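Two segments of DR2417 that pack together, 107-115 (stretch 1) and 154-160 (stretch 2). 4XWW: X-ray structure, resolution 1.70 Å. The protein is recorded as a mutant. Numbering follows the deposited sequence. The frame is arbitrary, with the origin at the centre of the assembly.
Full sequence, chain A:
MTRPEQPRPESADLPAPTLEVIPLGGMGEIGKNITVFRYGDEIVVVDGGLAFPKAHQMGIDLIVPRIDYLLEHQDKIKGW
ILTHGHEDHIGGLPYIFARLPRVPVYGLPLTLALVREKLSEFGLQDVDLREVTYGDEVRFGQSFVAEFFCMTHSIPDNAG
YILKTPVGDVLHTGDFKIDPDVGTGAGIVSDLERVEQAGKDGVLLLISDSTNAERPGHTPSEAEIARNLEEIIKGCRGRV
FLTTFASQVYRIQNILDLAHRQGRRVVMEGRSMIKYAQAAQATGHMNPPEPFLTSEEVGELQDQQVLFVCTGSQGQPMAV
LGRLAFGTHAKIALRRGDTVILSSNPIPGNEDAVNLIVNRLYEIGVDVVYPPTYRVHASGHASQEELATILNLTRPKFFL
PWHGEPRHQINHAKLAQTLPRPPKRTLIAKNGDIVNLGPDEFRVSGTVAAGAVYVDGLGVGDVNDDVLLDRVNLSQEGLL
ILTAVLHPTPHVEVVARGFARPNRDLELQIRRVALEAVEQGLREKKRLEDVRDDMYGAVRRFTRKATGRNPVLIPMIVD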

# COMPACT_ATOMS: atom_id res chain seq x y z
N GLY A 107 -1.25 20.35 -29.56
CA GLY A 107 -0.26 19.99 -28.56
C GLY A 107 1.16 20.11 -29.05
O GLY A 107 1.39 20.29 -30.24
N LEU A 108 2.13 19.98 -28.14
CA LEU A 108 3.54 20.08 -28.54
C LEU A 108 4.05 18.76 -29.16
O LEU A 108 3.38 17.74 -29.05
CB LEU A 108 4.39 20.52 -27.34
CG LEU A 108 4.31 22.04 -27.19
CD1 LEU A 108 3.26 22.43 -26.17
CD2 LEU A 108 5.66 22.66 -26.86
N PRO A 109 5.21 18.79 -29.85
CA PRO A 109 5.56 17.62 -30.68
C PRO A 109 5.66 16.26 -29.96
O PRO A 109 5.17 15.29 -30.52
CB PRO A 109 6.93 18.01 -31.25
CG PRO A 109 6.91 19.48 -31.27
CD PRO A 109 6.16 19.89 -30.05
N LEU A 110 6.29 16.17 -28.79
CA LEU A 110 6.37 14.86 -28.13
C LEU A 110 4.97 14.40 -27.73
O LEU A 110 4.63 13.23 -27.87
CB LEU A 110 7.29 14.90 -26.90
CG LEU A 110 7.40 13.59 -26.10
CD1 LEU A 110 7.93 12.45 -27.00
CD2 LEU A 110 8.28 13.81 -24.88
N THR A 111 4.16 15.34 -27.26
CA THR A 111 2.78 15.03 -26.89
C THR A 111 2.04 14.41 -28.07
O THR A 111 1.46 13.33 -27.96
CB THR A 111 2.03 16.29 -26.41
OG1 THR A 111 2.78 16.90 -25.35
CG2 THR A 111 0.64 15.94 -25.91
N LEU A 112 2.12 15.05 -29.23
CA LEU A 112 1.42 14.52 -30.39
C LEU A 112 2.02 13.20 -30.88
O LEU A 112 1.29 12.33 -31.38
CB LEU A 112 1.41 15.55 -31.54
CG LEU A 112 0.70 16.87 -31.20
CD1 LEU A 112 0.57 17.75 -32.47
CD2 LEU A 112 -0.67 16.63 -30.64
N ALA A 113 3.34 13.04 -30.77
CA ALA A 113 3.95 11.80 -31.23
C ALA A 113 3.43 10.62 -30.39
O ALA A 113 3.10 9.56 -30.93
CB ALA A 113 5.47 11.89 -31.15
N LEU A 114 3.33 10.83 -29.08
CA LEU A 114 2.82 9.80 -28.19
C LEU A 114 1.33 9.51 -28.45
O LEU A 114 0.92 8.35 -28.49
CB LEU A 114 3.05 10.21 -26.73
CG LEU A 114 4.53 10.31 -26.30
CD1 LEU A 114 4.68 10.94 -24.91
CD2 LEU A 114 5.19 8.93 -26.30
N VAL A 115 0.54 10.56 -28.67
CA VAL A 115 -0.88 10.38 -28.96
C VAL A 115 -1.07 9.69 -30.30
O VAL A 115 -1.88 8.78 -30.43
CB VAL A 115 -1.64 11.73 -28.92
CG1 VAL A 115 -3.01 11.61 -29.56
CG2 VAL A 115 -1.75 12.20 -27.47
N SER A 154 8.34 16.44 -15.59
CA SER A 154 9.12 15.21 -15.66
C SER A 154 9.05 14.56 -17.04
O SER A 154 9.51 13.42 -17.23
CB SER A 154 8.62 14.24 -14.61
OG SER A 154 7.20 14.25 -14.64
N ILE A 155 8.44 15.27 -18.00
CA ILE A 155 8.43 14.86 -19.41
C ILE A 155 8.63 16.15 -20.24
O ILE A 155 8.20 17.22 -19.83
CB ILE A 155 7.10 14.13 -19.79
CG1 ILE A 155 7.21 13.43 -21.15
CG2 ILE A 155 5.91 15.11 -19.80
CD1 ILE A 155 5.96 12.63 -21.54
N PRO A 156 9.33 16.06 -21.39
CA PRO A 156 9.49 17.24 -22.25
C PRO A 156 8.18 17.71 -22.90
O PRO A 156 7.18 16.97 -22.87
CB PRO A 156 10.48 16.75 -23.33
CG PRO A 156 11.19 15.60 -22.72
CD PRO A 156 10.20 14.94 -21.81
N ASP A 157 8.21 18.91 -23.47
CA ASP A 157 7.09 19.44 -24.25
C ASP A 157 5.85 19.52 -23.38
O ASP A 157 4.75 19.15 -23.79
CB ASP A 157 6.84 18.58 -25.49
CG ASP A 157 7.77 18.94 -26.65
OD1 ASP A 157 8.44 19.99 -26.60
OD2 ASP A 157 7.81 18.15 -27.62
N ASN A 158 6.07 20.01 -22.16
CA ASN A 158 5.02 20.23 -21.17
C ASN A 158 4.62 21.69 -21.14
O ASN A 158 5.47 22.57 -21.02
CB ASN A 158 5.51 19.80 -19.80
CG ASN A 158 4.46 19.97 -18.74
OD1 ASN A 158 3.54 19.16 -18.65
ND2 ASN A 158 4.58 21.01 -17.93
N ALA A 159 3.33 21.96 -21.25
CA ALA A 159 2.88 23.35 -21.31
C ALA A 159 1.89 23.68 -20.23
O ALA A 159 1.11 22.83 -19.80
CB ALA A 159 2.25 23.67 -22.68
N GLY A 160 1.93 24.94 -19.81
CA GLY A 160 0.78 25.58 -19.23
C GLY A 160 0.13 26.41 -20.34
O GLY A 160 0.64 26.50 -21.48
O HOH W 1 1.72 19.40 -25.30
O HOH W 2 4.75 15.80 -23.64

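Asp-157, Leu-110 and Leu-108 carry most of the contact between the loop that leads into the strand at Ala-159 and the first turn of the helix that begins at Pro-109; the two stretches together bury 352 Å². Asp-157 is covered most, with 105 Å² under the other stretch. Its CA-to-CB bond points toward stretch 1, and with chi1 at -82° (m) and chi2 at -13° the carboxylate reaches the start of the helix, where OD2 accepts a hydrogen bond from the backbone N of Leu-110 (2.8 Å, N-H...O angle 164°). The first turn of a helix has amide hydrogens with no carbonyl of a preceding turn to receive them, so a buried carboxylate suits this place: it satisfies the Leu-110 amide, and its negative charge faces the positive end of the helix dipole. Pro-109 fits the same turn because its ring nitrogen has no hydrogen to leave unpaired; its CD packs 3.4 Å from Asp-157 OD2.

The CA-to-CB bond of Leu-108, at the N-cap position, points toward stretch 2, and the residue has 59 Å² covered by it. Its CB lies 3.6 Å from the CB of Asp-157; the CA atoms of Leu-108 and Asp-157, the closest across the stretches, are 5.6 Å apart. Leu-108 CD1 meets the CB of Ala-159 at 3.8 Å; the CA-to-CB bond of Ala-159 points toward stretch 1, and its methyl gives Leu-108 an apolar surface. The carbonyl O of Leu-108 accepts from Leu-112 N at 3.0 Å, within the helix's own bonding.

Leu-110 buries 68 Å² and adds apolar packing to the hydrogen bond made by its backbone N. In the t, p rotamer its CD2 sits 3.8 Å from CD of Pro-156 and 3.9 Å from CG1 of Ile-155. One turn on, Leu-114 extends this patch, its CD1 lying 4.0 Å from CD1 of Ile-155, whose side chain is extended (t, t).

Thr-111 brings a hydroxyl, and two waters use it. Water 1 is hydrogen-bonded to Thr-111 OG1 (2.7 Å), accepts from Leu-108 N (2.9 Å) and donates a weak bond to Asp-157 O (3.4 Å). Water 2 is bonded to Thr-111 OG1 (2.8 Å) and donates to Pro-156 O (2.8 Å). The waters thus link backbone polar groups of the loop to the helix start. The CA-to-CB bond of Asn-158, by contrast, points away from stretch 1.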